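Local coordinates for protein alpha-1,2-mannosidase (Bacteroides thetaiotaomicron, PDB 2WW2) that hydrolyses alpha-mannosidic linkages with inversion at the anomeric carbon, as a calcium-dependent member of glycoside hydrolase family 92, at residues A[271-276]-A[344-349]; A[353-358]-A[396-401]; A[454-459]-A[644-649]. All coordinates share one frame; numbering follows the deposited sequence.

Contact 1: A[271-276]-A[344-349]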
# COMPACT_ATOMS: atom_id res chain seq x y z
N LEU A 271 24.60 34.01 5.35
CA LEU A 271 24.75 32.73 4.63
C LEU A 271 26.22 32.34 4.57
O LEU A 271 26.56 31.16 4.64
CB LEU A 271 24.16 32.78 3.20
CG LEU A 271 22.65 33.07 3.12
CD1 LEU A 271 22.23 33.37 1.68
CD2 LEU A 271 21.83 31.92 3.73
N GLY A 272 27.08 33.34 4.41
CA GLY A 272 28.51 33.08 4.20
C GLY A 272 29.25 32.56 5.41
O GLY A 272 30.43 32.21 5.32
N ARG A 273 28.57 32.49 6.56
CA ARG A 273 29.20 31.88 7.72
C ARG A 273 29.45 30.39 7.53
O ARG A 273 30.26 29.81 8.25
CB ARG A 273 28.41 32.12 9.00
CG ARG A 273 28.35 33.59 9.38
CD ARG A 273 27.95 33.73 10.83
NE ARG A 273 27.79 35.13 11.21
CZ ARG A 273 27.26 35.52 12.36
NH1 ARG A 273 26.84 34.61 13.22
NH2 ARG A 273 27.15 36.82 12.65
N VAL A 274 28.76 29.76 6.58
CA VAL A 274 29.18 28.45 6.12
C VAL A 274 29.42 28.46 4.61
O VAL A 274 28.53 28.78 3.81
CB VAL A 274 28.26 27.27 6.61
CG1 VAL A 274 26.80 27.54 6.31
CG2 VAL A 274 28.72 25.92 5.98
N GLU A 275 30.66 28.17 4.24
CA GLU A 275 31.05 28.26 2.84
C GLU A 275 31.16 26.86 2.25
O GLU A 275 32.09 26.13 2.57
CB GLU A 275 32.43 28.88 2.71
CG GLU A 275 32.56 30.34 2.99
CD GLU A 275 33.96 30.84 2.58
OE1 GLU A 275 34.81 31.02 3.47
OE2 GLU A 275 34.21 30.99 1.37
N ALA A 276 30.24 26.52 1.35
CA ALA A 276 30.29 25.23 0.66
C ALA A 276 31.01 25.36 -0.68
O ALA A 276 30.72 26.27 -1.46
CB ALA A 276 28.88 24.70 0.45
N LEU A 344 25.67 27.07 17.07
CA LEU A 344 26.98 26.82 16.47
C LEU A 344 27.44 28.00 15.61
O LEU A 344 28.51 28.56 15.83
CB LEU A 344 26.92 25.55 15.60
CG LEU A 344 28.21 25.13 14.87
CD1 LEU A 344 29.37 25.00 15.86
CD2 LEU A 344 28.01 23.83 14.07
N LEU A 345 26.61 28.36 14.63
CA LEU A 345 27.00 29.34 13.63
C LEU A 345 26.49 30.77 13.89
O LEU A 345 27.05 31.74 13.36
CB LEU A 345 26.53 28.89 12.26
CG LEU A 345 27.33 27.76 11.60
CD1 LEU A 345 26.60 27.31 10.37
CD2 LEU A 345 28.72 28.24 11.20
N TYR A 346 25.42 30.90 14.69
CA TYR A 346 24.80 32.19 14.98
C TYR A 346 24.51 32.34 16.48
O TYR A 346 23.38 32.64 16.87
CB TYR A 346 23.51 32.34 14.15
CG TYR A 346 23.71 31.98 12.68
CD1 TYR A 346 24.20 32.94 11.78
CD2 TYR A 346 23.45 30.71 12.21
CE1 TYR A 346 24.42 32.61 10.44
CE2 TYR A 346 23.67 30.37 10.86
CZ TYR A 346 24.14 31.35 9.99
OH TYR A 346 24.36 31.05 8.66
N PRO A 347 25.54 32.16 17.33
CA PRO A 347 25.26 32.07 18.76
C PRO A 347 24.80 33.41 19.35
O PRO A 347 24.21 33.43 20.43
CB PRO A 347 26.60 31.63 19.37
CG PRO A 347 27.63 32.11 18.40
CD PRO A 347 26.96 31.93 17.04
N GLU A 348 25.06 34.51 18.65
CA GLU A 348 24.57 35.81 19.13
C GLU A 348 23.05 35.79 19.09
O GLU A 348 22.38 36.48 19.88
CB GLU A 348 25.14 37.00 18.32
CG GLU A 348 24.58 37.16 16.91
CD GLU A 348 25.33 36.34 15.85
OE1 GLU A 348 25.97 35.32 16.17
OE2 GLU A 348 25.28 36.74 14.69
N VAL A 349 22.48 35.00 18.18
CA VAL A 349 21.03 34.86 18.14
C VAL A 349 20.52 34.05 19.33
O VAL A 349 19.60 34.48 20.04
CB VAL A 349 20.56 34.26 16.81
CG1 VAL A 349 19.01 34.13 16.81
CG2 VAL A 349 21.03 35.17 15.67
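Arg273 and Leu345 mark the closest backbone approach, their CA atoms 6.8 Å apart, where the type I turn from Leu271 to Val274 faces the break between helix 338-345 and helix 347-364. Arg273 spans the gap with a chain extended from CG to NE and meets Glu348 tip to tip. The grip is an end-on salt bridge through two nitrogens: NH2 lies 2.8 Å from Glu348 OE2, while NH1 reaches the syn lone pair of Glu348 OE1 at 3.2 Å in a nearly straight bond (167°). The carboxylate is turned back to receive them by a bend at chi2 of Glu348 (-87°). NH1 also donates to Leu345 O at 2.9 Å, on a lone pair of the carbonyl and close to the guanidinium plane, so the same nitrogen ties together residues of the two helices. The planes of the Tyr346 ring and the guanidinium are 19° apart, with Arg273 NH1 3.4 Å from Tyr346 CD1, and the two side chains cross at a slant; the tyrosine hydroxyl is hydrogen-bonded to Tyr270 O. An alanine in place of Arg273 would probably leave the Glu348 carboxylate without this cationic mate and Leu345 O without the NH1 donor. On the apolar side Val274 CG1 meets Leu345 CD1 at 4.1 Å, the two side chains crossing at about a right angle, and Leu345 continues onto Leu664 of the adjoining strand. The contact thus joins strand 274-277, an outer strand of a six-stranded mixed sheet, to a helix-helix junction of the catalytic domain through a bidentate arginine-carboxylate pair.

Contact 2: A[353-358]-A[396-401]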
# COMPACT_ATOMS: atom_id res chain seq x y z
N VAL A 353 17.68 34.78 22.12
CA VAL A 353 16.52 33.88 22.14
C VAL A 353 16.34 33.27 23.52
O VAL A 353 15.21 33.17 24.04
CB VAL A 353 16.66 32.74 21.10
CG1 VAL A 353 15.62 31.64 21.37
CG2 VAL A 353 16.47 33.30 19.68
N THR A 354 17.45 32.85 24.13
CA THR A 354 17.34 32.23 25.46
C THR A 354 16.86 33.25 26.48
O THR A 354 15.96 32.94 27.28
CB THR A 354 18.66 31.54 25.93
OG1 THR A 354 19.73 32.48 25.82
CG2 THR A 354 18.96 30.31 25.03
N GLN A 355 17.40 34.46 26.44
CA GLN A 355 16.88 35.54 27.30
C GLN A 355 15.38 35.78 27.08
O GLN A 355 14.64 36.03 28.04
CB GLN A 355 17.58 36.87 27.01
CG GLN A 355 18.92 37.13 27.67
CD GLN A 355 19.57 38.37 27.07
OE1 GLN A 355 20.45 38.28 26.18
NE2 GLN A 355 19.09 39.54 27.50
N SER A 356 14.93 35.73 25.83
CA SER A 356 13.52 36.01 25.53
C SER A 356 12.57 34.94 26.07
O SER A 356 11.42 35.24 26.41
CB SER A 356 13.29 36.22 24.03
OG SER A 356 13.40 35.00 23.30
N ILE A 357 13.05 33.71 26.17
CA ILE A 357 12.25 32.63 26.75
C ILE A 357 12.00 32.94 28.23
O ILE A 357 10.87 32.80 28.72
CB ILE A 357 12.98 31.26 26.60
CG1 ILE A 357 12.89 30.78 25.15
CG2 ILE A 357 12.39 30.20 27.54
CD1 ILE A 357 13.83 29.60 24.84
N ILE A 358 13.04 33.36 28.93
CA ILE A 358 12.90 33.74 30.34
C ILE A 358 11.98 34.97 30.47
O ILE A 358 11.14 35.05 31.36
CB ILE A 358 14.28 33.98 31.00
CG1 ILE A 358 15.10 32.69 30.94
CG2 ILE A 358 14.13 34.45 32.47
CD1 ILE A 358 14.36 31.49 31.47
N ILE A 396 26.71 29.14 26.04
CA ILE A 396 25.82 30.27 25.82
C ILE A 396 24.99 30.40 27.08
O ILE A 396 24.06 29.60 27.33
CB ILE A 396 24.93 30.04 24.59
CG1 ILE A 396 25.81 29.85 23.36
CG2 ILE A 396 23.96 31.20 24.41
CD1 ILE A 396 25.05 29.41 22.11
N GLN A 397 25.35 31.38 27.90
CA GLN A 397 24.84 31.47 29.25
C GLN A 397 24.48 32.91 29.59
O GLN A 397 25.16 33.56 30.37
CB GLN A 397 25.89 30.91 30.24
CG GLN A 397 26.20 29.44 29.95
CD GLN A 397 27.22 28.83 30.90
OE1 GLN A 397 27.81 29.52 31.73
NE2 GLN A 397 27.41 27.51 30.80
N THR A 398 23.40 33.39 28.99
CA THR A 398 22.97 34.77 29.19
C THR A 398 21.85 34.86 30.23
O THR A 398 21.60 35.93 30.76
CB THR A 398 22.47 35.39 27.88
OG1 THR A 398 21.42 34.58 27.32
CG2 THR A 398 23.61 35.46 26.87
N VAL A 399 21.16 33.77 30.49
CA VAL A 399 20.12 33.76 31.50
C VAL A 399 20.72 33.48 32.88
O VAL A 399 21.82 32.93 33.00
CB VAL A 399 19.04 32.71 31.18
CG1 VAL A 399 18.40 33.01 29.81
CG2 VAL A 399 19.65 31.29 31.17
N ASP A 400 19.99 33.86 33.92
CA ASP A 400 20.38 33.53 35.28
C ASP A 400 20.07 32.05 35.55
O ASP A 400 18.95 31.59 35.34
CB ASP A 400 19.60 34.40 36.25
CG ASP A 400 19.86 34.03 37.68
OD1 ASP A 400 20.93 34.42 38.20
OD2 ASP A 400 19.03 33.32 38.28
N ALA A 401 21.07 31.32 36.03
CA ALA A 401 20.94 29.88 36.24
C ALA A 401 19.76 29.51 37.12
O ALA A 401 19.00 28.60 36.80
CB ALA A 401 22.25 29.31 36.84
O HOH W 1 21.37 31.78 28.06
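Val399 and Thr398 rest against one side of helix 347-364, in a helix-to-loop contact of the helical catalytic domain, whose family relationships are consistent with an (alpha/alpha)6 barrel built of helical hairpins. The loop involved links helix 383-393 to helix 401-413, and its backbone comes nearest the helix where the CA atoms of Gln355 and Val399 are 5.6 Å apart. Val399 contributes the largest share of the buried surface. With CG1 anti to its carbonyl carbon (chi1 -60°), that methyl lies 3.5 Å from Ile358 CG1 and equally close, at 3.5 Å, to the carbonyl oxygen Thr354 O, so that it touches two residues four apart on the helix. Beside it, Thr398 OG1 approaches Gln355 CG to 3.6 Å, the two side chains crossing at about a right angle.

A water bridges the polar part of the interface. It accepts from Thr398 N at 2.8 Å and donates to Thr354 OG1 at 2.9 Å, and so links the loop amide to the helix side chain. The two threonine hydroxyls, Thr354 OG1 and Thr398 OG1, come within 3.1 Å of each other, and each is hydrogen-bonded to a backbone carbonyl of helix 347-364: Thr354 OG1 to Ser350 O, one turn earlier in its own helix, and Thr398 OG1, from the loop, to Glu351 O. The second of these ties the loop side chain straight to the helix backbone and is likely to hold its rotation.

Farther out, Leu388 packs on Thr354, while Trp392 and Ala404 pack on Val399 from the two helices that the loop connects. Asp400, at the N-cap of the second, accepts a hydrogen bond at OD2 from the backbone nitrogen Lys403 N.

Contact 3: A[454-459]-A[644-649]; sequences ADWCIA and PVCPGM
Trp456 on helix 444-465 pushes the outer part of its six-membered ring into the type II beta turn from Cys646 to Met649, so that a helix packs on a turn within the catalytic domain. The packing is tight around CH2 and CZ3. Cys646 SG stands 3.6 Å from Trp456 CH2 in a sulfur-aromatic contact; its line to the ring centroid, 4.1 Å long, is tilted 33° from the ring normal. Gly648, the third residue of the turn, adopts a positive phi of 105° that calls for glycine, and a beta carbon there would also run into Trp456 CZ3. Its carbonyl carbon, Gly648 C, lies 3.7 Å from Trp456 CH2, while Pro647 O and Met649 N approach the ring edge. The turn is held in this pose from outside, with Pro647 O hydrogen-bonded to Tyr453 OH and Gly648 N to Asp390 OD1. Trp456 NE1 is hydrogen-bonded to Tyr733 OH, which is likely to limit rotation of the indole.

The looser flank belongs to Met649, which is partly exposed and also touches Tyr733. Bent at chi2 and chi3, its side chain crosses that of Trp456 at about a right angle and brings CE to 3.9 Å from Trp456 CZ2.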
# COMPACT_ATOMS: atom_id res chain seq x y z
N ALA A 454 12.82 15.98 28.05
CA ALA A 454 12.92 17.28 28.71
C ALA A 454 13.41 17.09 30.14
O ALA A 454 14.18 17.90 30.65
CB ALA A 454 11.55 18.00 28.72
N ASP A 455 12.97 16.02 30.78
CA ASP A 455 13.42 15.77 32.14
C ASP A 455 14.92 15.44 32.17
O ASP A 455 15.64 15.86 33.08
CB ASP A 455 12.59 14.65 32.78
CG ASP A 455 11.16 15.10 33.07
OD1 ASP A 455 10.96 16.33 33.26
OD2 ASP A 455 10.26 14.23 33.13
N TRP A 456 15.39 14.68 31.18
CA TRP A 456 16.83 14.46 31.05
C TRP A 456 17.56 15.82 30.89
O TRP A 456 18.58 16.07 31.54
CB TRP A 456 17.13 13.49 29.88
CG TRP A 456 18.59 13.38 29.57
CD1 TRP A 456 19.49 12.50 30.11
CD2 TRP A 456 19.32 14.19 28.64
NE1 TRP A 456 20.75 12.72 29.58
CE2 TRP A 456 20.66 13.74 28.67
CE3 TRP A 456 18.97 15.23 27.78
CZ2 TRP A 456 21.66 14.32 27.88
CZ3 TRP A 456 19.95 15.80 26.99
CH2 TRP A 456 21.29 15.35 27.05
N CYS A 457 17.02 16.72 30.06
CA CYS A 457 17.67 18.05 29.91
C CYS A 457 17.75 18.79 31.25
O CYS A 457 18.76 19.41 31.57
CB CYS A 457 16.91 18.95 28.92
SG CYS A 457 17.00 18.40 27.23
N ILE A 458 16.66 18.75 32.02
CA ILE A 458 16.65 19.45 33.31
C ILE A 458 17.65 18.83 34.28
O ILE A 458 18.33 19.54 35.03
CB ILE A 458 15.24 19.51 33.94
CG1 ILE A 458 14.34 20.40 33.06
CG2 ILE A 458 15.29 20.03 35.40
CD1 ILE A 458 12.82 20.28 33.41
N ALA A 459 17.75 17.50 34.24
CA ALA A 459 18.73 16.83 35.11
C ALA A 459 20.15 17.29 34.75
O ALA A 459 20.98 17.58 35.62
CB ALA A 459 18.62 15.32 34.97
N PRO A 644 23.10 17.22 15.28
CA PRO A 644 22.86 17.25 16.74
C PRO A 644 21.75 16.27 17.10
O PRO A 644 20.61 16.68 17.31
CB PRO A 644 22.40 18.70 16.98
CG PRO A 644 21.68 19.07 15.72
CD PRO A 644 22.56 18.42 14.62
N VAL A 645 22.08 15.00 17.19
CA VAL A 645 21.09 13.98 17.56
C VAL A 645 20.38 14.30 18.89
O VAL A 645 19.16 14.14 19.01
CB VAL A 645 21.76 12.60 17.62
CG1 VAL A 645 20.81 11.54 18.23
CG2 VAL A 645 22.20 12.18 16.20
N CYS A 646 21.14 14.76 19.89
CA CYS A 646 20.56 15.00 21.20
C CYS A 646 20.91 16.39 21.72
O CYS A 646 21.91 16.57 22.44
CB CYS A 646 21.06 13.94 22.20
SG CYS A 646 20.28 14.02 23.81
N PRO A 647 20.08 17.39 21.37
CA PRO A 647 20.37 18.72 21.90
C PRO A 647 20.37 18.65 23.41
O PRO A 647 19.56 17.91 24.00
CB PRO A 647 19.21 19.59 21.37
CG PRO A 647 18.84 18.90 20.02
CD PRO A 647 18.98 17.40 20.38
N GLY A 648 21.27 19.39 24.03
CA GLY A 648 21.43 19.30 25.48
C GLY A 648 22.70 18.52 25.77
O GLY A 648 23.27 18.62 26.84
N MET A 649 23.14 17.74 24.79
CA MET A 649 24.46 17.11 24.83
C MET A 649 25.30 17.75 23.73
O MET A 649 24.94 17.66 22.56
CB MET A 649 24.36 15.60 24.57
CG MET A 649 25.70 14.85 24.51
SD MET A 649 26.68 14.95 26.02
CE MET A 649 25.50 14.53 27.30

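In the fold
The three contacts follow one another along the chain, all within the family 92 catalytic region. Contacts 1 and 2 share helix 347-364: their centres are about 20 Å apart, yet they touch where Pro347 CB meets Ile396 CD1 at 3.8 Å. Contact 3 stands apart from both, its centre about 16 Å from that of contact 2 and about 23 Å from that of contact 1, with nearest atoms about 9 and 8 Å away. Helix 383-393 packs against both contact 2 and contact 3, meeting the latter through Val385, Ser386 and Asp390. None of the residues binding the two sodium ions belongs to any of these segments.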